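Local coordinates for F5/8 type C domain protein (Bacteroides ovatus, PDB 4ZRX) that probably hydrolyses alpha-L-fucosyl linkages as a putative alpha-L-fucosidase, carrying an F5/8 type C domain alongside a TIM-barrel domain, at residues Glu78-Thr83 with Gly335-Ala340; Pro293-His298 with Leu326-Pro331. All blocks are in the same frame, centred on the assembly; numbering follows the deposited sequence.

Contact 1 of 2, residues Glu78-Thr83 with Gly335-Ala340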
# COMPACT_ATOMS: atom_id res chain seq x y z
N GLU A 78 -12.94 14.99 14.80
CA GLU A 78 -12.18 14.60 16.00
C GLU A 78 -12.09 13.08 16.11
O GLU A 78 -11.07 12.54 16.50
CB GLU A 78 -12.71 15.15 17.34
CG GLU A 78 -12.71 16.65 17.46
CD GLU A 78 -13.00 17.14 18.92
OE1 GLU A 78 -13.04 16.30 19.82
OE2 GLU A 78 -13.14 18.35 19.12
N GLN A 79 -13.17 12.38 15.73
CA GLN A 79 -13.17 10.92 15.73
C GLN A 79 -12.18 10.38 14.73
O GLN A 79 -11.43 9.44 14.99
CB GLN A 79 -14.57 10.38 15.49
CG GLN A 79 -14.69 8.87 15.56
CD GLN A 79 -14.81 8.14 14.20
OE1 GLN A 79 -14.53 8.67 13.12
NE2 GLN A 79 -15.25 6.89 14.28
N TRP A 80 -12.12 11.03 13.56
CA TRP A 80 -11.12 10.66 12.58
C TRP A 80 -9.69 10.80 13.14
O TRP A 80 -8.87 9.90 13.06
CB TRP A 80 -11.19 11.47 11.28
CG TRP A 80 -12.50 11.61 10.62
CD1 TRP A 80 -13.66 10.98 10.92
CD2 TRP A 80 -12.79 12.47 9.53
NE1 TRP A 80 -14.66 11.40 10.06
CE2 TRP A 80 -14.14 12.34 9.23
CE3 TRP A 80 -12.02 13.36 8.76
CZ2 TRP A 80 -14.77 13.05 8.22
CZ3 TRP A 80 -12.67 14.08 7.78
CH2 TRP A 80 -14.02 13.91 7.51
N VAL A 81 -9.37 12.00 13.63
CA VAL A 81 -8.01 12.31 13.99
C VAL A 81 -7.61 11.57 15.24
O VAL A 81 -6.47 11.08 15.34
CB VAL A 81 -7.76 13.81 14.11
CG1 VAL A 81 -6.35 14.06 14.57
CG2 VAL A 81 -8.00 14.53 12.78
N ARG A 82 -8.51 11.43 16.20
CA ARG A 82 -8.18 10.67 17.43
C ARG A 82 -7.84 9.21 17.05
O ARG A 82 -6.85 8.62 17.52
CB ARG A 82 -9.34 10.68 18.41
CG ARG A 82 -9.07 9.92 19.74
CD ARG A 82 -10.27 9.94 20.74
NE ARG A 82 -11.50 9.40 20.18
CZ ARG A 82 -12.55 10.11 19.74
NH1 ARG A 82 -12.58 11.44 19.72
NH2 ARG A 82 -13.60 9.45 19.26
N THR A 83 -8.68 8.62 16.21
CA THR A 83 -8.48 7.26 15.75
C THR A 83 -7.10 7.13 15.08
O THR A 83 -6.33 6.21 15.41
CB THR A 83 -9.55 6.89 14.77
OG1 THR A 83 -10.81 6.86 15.45
CG2 THR A 83 -9.30 5.51 14.16
N GLY A 335 -20.11 10.42 8.13
CA GLY A 335 -18.92 11.23 8.42
C GLY A 335 -18.05 10.71 9.56
O GLY A 335 -17.45 11.50 10.29
N LEU A 336 -17.93 9.40 9.65
CA LEU A 336 -17.16 8.72 10.69
C LEU A 336 -16.28 7.65 10.04
O LEU A 336 -16.64 7.09 9.00
CB LEU A 336 -18.12 8.00 11.64
CG LEU A 336 -19.05 8.88 12.49
CD1 LEU A 336 -20.01 7.96 13.28
CD2 LEU A 336 -18.24 9.71 13.38
N ILE A 337 -15.14 7.38 10.65
CA ILE A 337 -14.39 6.15 10.30
C ILE A 337 -15.20 4.98 10.84
O ILE A 337 -15.65 5.01 11.98
CB ILE A 337 -12.96 6.16 10.87
CG1 ILE A 337 -12.18 7.30 10.20
CG2 ILE A 337 -12.27 4.83 10.55
CD1 ILE A 337 -10.69 7.47 10.77
N HIS A 338 -15.43 4.01 10.00
CA HIS A 338 -16.29 2.85 10.30
C HIS A 338 -15.65 1.93 11.34
O HIS A 338 -14.44 1.84 11.47
CB HIS A 338 -16.55 2.10 9.02
CG HIS A 338 -17.57 1.02 9.13
ND1 HIS A 338 -17.24 -0.27 9.45
CD2 HIS A 338 -18.90 1.01 8.88
CE1 HIS A 338 -18.33 -1.02 9.45
NE2 HIS A 338 -19.35 -0.27 9.11
N GLU A 339 -16.48 1.27 12.11
CA GLU A 339 -16.06 0.42 13.21
C GLU A 339 -15.06 -0.65 12.82
O GLU A 339 -14.12 -0.98 13.60
CB GLU A 339 -17.30 -0.29 13.74
CG GLU A 339 -18.30 0.64 14.53
CD GLU A 339 -19.31 1.46 13.64
OE1 GLU A 339 -19.34 1.36 12.39
OE2 GLU A 339 -20.14 2.21 14.24
N ALA A 340 -15.31 -1.27 11.66
CA ALA A 340 -14.44 -2.32 11.16
C ALA A 340 -13.01 -1.77 10.95
O ALA A 340 -12.05 -2.41 11.36
CB ALA A 340 -14.96 -2.96 9.84

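Contact 2 of 2, residues Pro293-His298 with Leu326-Pro331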
# COMPACT_ATOMS: atom_id res chain seq x y z
N PRO A 293 -10.93 -2.16 -0.71
CA PRO A 293 -10.62 -2.27 -2.15
C PRO A 293 -10.69 -0.91 -2.89
O PRO A 293 -9.82 -0.63 -3.71
CB PRO A 293 -11.69 -3.22 -2.66
CG PRO A 293 -11.95 -4.09 -1.51
CD PRO A 293 -11.91 -3.17 -0.30
N GLY A 294 -11.70 -0.11 -2.57
CA GLY A 294 -11.86 1.21 -3.14
C GLY A 294 -11.25 2.30 -2.21
O GLY A 294 -10.92 2.03 -1.07
N TRP A 295 -11.04 3.48 -2.76
CA TRP A 295 -10.61 4.64 -2.02
C TRP A 295 -11.71 5.29 -1.23
O TRP A 295 -11.48 5.78 -0.12
CB TRP A 295 -9.94 5.66 -2.96
CG TRP A 295 -8.72 5.14 -3.68
CD1 TRP A 295 -8.65 4.70 -4.97
CD2 TRP A 295 -7.43 5.05 -3.13
NE1 TRP A 295 -7.36 4.31 -5.26
CE2 TRP A 295 -6.59 4.50 -4.12
CE3 TRP A 295 -6.88 5.40 -1.92
CZ2 TRP A 295 -5.20 4.32 -3.92
CZ3 TRP A 295 -5.54 5.17 -1.69
CH2 TRP A 295 -4.70 4.66 -2.70
N PHE A 296 -12.89 5.42 -1.82
CA PHE A 296 -14.01 6.00 -1.12
C PHE A 296 -14.74 4.92 -0.35
O PHE A 296 -14.53 3.73 -0.57
CB PHE A 296 -14.94 6.76 -2.05
CG PHE A 296 -14.36 8.07 -2.50
CD1 PHE A 296 -13.53 8.13 -3.60
CD2 PHE A 296 -14.57 9.23 -1.78
CE1 PHE A 296 -12.97 9.34 -4.01
CE2 PHE A 296 -14.01 10.41 -2.18
CZ PHE A 296 -13.22 10.48 -3.27
N TYR A 297 -15.53 5.36 0.62
CA TYR A 297 -16.28 4.44 1.47
C TYR A 297 -17.41 3.75 0.68
O TYR A 297 -18.24 4.43 0.04
CB TYR A 297 -16.86 5.16 2.66
CG TYR A 297 -17.64 4.20 3.48
CD1 TYR A 297 -17.03 3.39 4.45
CD2 TYR A 297 -19.00 4.07 3.26
CE1 TYR A 297 -17.77 2.45 5.16
CE2 TYR A 297 -19.79 3.16 4.00
CZ TYR A 297 -19.16 2.35 4.94
OH TYR A 297 -19.89 1.43 5.68
N HIS A 298 -17.46 2.42 0.77
CA HIS A 298 -18.60 1.66 0.26
C HIS A 298 -19.02 0.72 1.33
O HIS A 298 -18.20 -0.05 1.81
CB HIS A 298 -18.21 0.85 -0.95
CG HIS A 298 -17.62 1.68 -2.02
ND1 HIS A 298 -18.38 2.46 -2.86
CD2 HIS A 298 -16.33 1.93 -2.34
CE1 HIS A 298 -17.58 3.16 -3.64
NE2 HIS A 298 -16.33 2.86 -3.35
N LEU A 326 1.37 5.73 2.79
CA LEU A 326 0.20 6.59 2.88
C LEU A 326 -1.02 5.70 2.72
O LEU A 326 -1.34 5.23 1.60
CB LEU A 326 0.24 7.64 1.77
CG LEU A 326 -0.99 8.48 1.50
CD1 LEU A 326 -1.35 9.23 2.79
CD2 LEU A 326 -0.64 9.44 0.34
N LEU A 327 -1.63 5.38 3.85
CA LEU A 327 -2.75 4.40 3.92
C LEU A 327 -4.06 5.16 4.00
O LEU A 327 -4.26 5.98 4.88
CB LEU A 327 -2.59 3.53 5.11
CG LEU A 327 -3.66 2.46 5.33
CD1 LEU A 327 -3.65 1.47 4.23
CD2 LEU A 327 -3.49 1.72 6.70
N ASN A 328 -4.98 4.84 3.10
CA ASN A 328 -6.27 5.51 3.06
C ASN A 328 -7.30 4.81 3.90
O ASN A 328 -7.47 3.60 3.77
CB ASN A 328 -6.79 5.53 1.62
CG ASN A 328 -8.20 6.05 1.52
OD1 ASN A 328 -8.48 7.27 1.67
ND2 ASN A 328 -9.16 5.12 1.24
N ILE A 329 -8.03 5.61 4.66
CA ILE A 329 -9.15 5.10 5.46
C ILE A 329 -10.31 6.07 5.18
O ILE A 329 -10.24 7.26 5.55
CB ILE A 329 -8.84 5.08 7.00
CG1 ILE A 329 -7.62 4.17 7.27
CG2 ILE A 329 -10.07 4.59 7.75
CD1 ILE A 329 -6.38 4.90 7.36
N PRO A 330 -11.36 5.57 4.54
CA PRO A 330 -12.39 6.52 4.07
C PRO A 330 -13.52 6.71 5.06
O PRO A 330 -14.19 5.74 5.37
CB PRO A 330 -12.94 5.84 2.85
CG PRO A 330 -12.74 4.37 3.10
CD PRO A 330 -11.54 4.22 3.97
N PRO A 331 -13.81 7.94 5.48
CA PRO A 331 -15.00 8.16 6.31
C PRO A 331 -16.27 7.83 5.54
O PRO A 331 -16.35 7.98 4.32
CB PRO A 331 -14.92 9.64 6.66
CG PRO A 331 -13.45 9.97 6.56
CD PRO A 331 -12.99 9.16 5.35
O HOH W 1 -15.46 8.14 1.78

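Contact 1 of 2, residues Glu78-Thr83 with Gly335-Ala340
Two donors of Thr83 grip the carbonyl oxygen of Gln79, a residue whose side chain reaches across to Leu336 and Ile337. Thr83 N makes the ordinary helical bond, while Thr83 OG1 lies 2.7 Å from Gln79 O and approaches the opposite face of the carbonyl plane. Threonine suits this place because its hydroxyl folds back on the helix, leaving CG2 to meet Ile337 CD1 tip to tip. The Gln79 side chain works like a neighbouring peptide. Its OE1 accepts from Ile337 N at 2.9 Å, and its NE2 donates to Ile337 O at 3.0 Å. The second bond is nearly straight, 171° at the hydrogen, and each donor lies on a lone pair in the acceptor's carbonyl plane, so together they fix the turn of the amide. CG stands anti to the backbone N (chi1 -176°), and a bend at chi2 lays the amide alongside the N-H and C=O of Ile337. In this TIM-barrel domain, helix 77-86 lies in the crossover between parallel strands 44-48 and 91-97, and here it is joined to the loop leading from strand 324-328 into helix 339-356. Trp80 adds a third polar link: NE1 reaches Gly335 O at 2.8 Å, well above the carbonyl plane. Glycine fits there because at phi 73° a CB would press on the preceding carbonyl oxygen. Beside these bonds, Ile337 lays CG1 4.0 Å from Trp80 CD1 and sends CD1 to within 3.7 Å of Trp80 CA, while Ile342 of helix 339-356 packs on Gln79, Thr83 and Ile337.

Contact 2 of 2, residues Pro293-His298 with Leu326-Pro331
Asn328 ND2 donates to Trp295 O at 2.8 Å, meeting a lone pair in the carbonyl plane. The bond is bent, 143° at the hydrogen, and the same nitrogen also bonds Ser290 OG, while Asn328 OD1 accepts from His49 ND1. Asparagine suits this buried strand end because its amide satisfies a loop carbonyl and a histidine at once. A water provides the second polar link: it accepts from Tyr297 N at 3.0 Å and donates to Pro331 O at 2.7 Å, joining two backbones. The remaining contacts are packing. The indole edge of Trp295 brings CE3 to 3.5 Å from Asn328 CB, the indole plane turned 61° from the Asn328 amide plane; beyond the contact the ring stacks on His49 and NE1 bonds Glu230 OE1. Pro330, which has no N-H to bury, turns its CB to 3.3 Å from Trp295 O and to 4.0 Å from Tyr297 CB. With CG anti to the backbone N (chi1 179°), Tyr297 brings CB to 3.3 Å from Pro331 O, while the far end of its ring leads away. Strands 279-290 and 324-328 run parallel, and the loops meeting here follow their C-terminal ends, the side of a TIM barrel that carries the active site.

From the N terminus, the chain passes strand 44-48 and then helix 77-86, the first half of contact 1. It next runs through the intervening barrel strands to 279-290, after which residues 293-298 and 326-331 meet as contact 2, closing a short loop that includes helix 308-316. Residues 335-340 then complete contact 1, whose much longer loop encloses contact 2; the two do not cross. Strand 324-328 lies between 279-290 and 44-48, so contact 2 joins the loops beyond the last two strands, and contact 1 ties the loop leading into helix 339-356 back to helix 77-86. They also touch: Ile337 packs on Ile329, Trp80 on Pro331, and His338 on Tyr297.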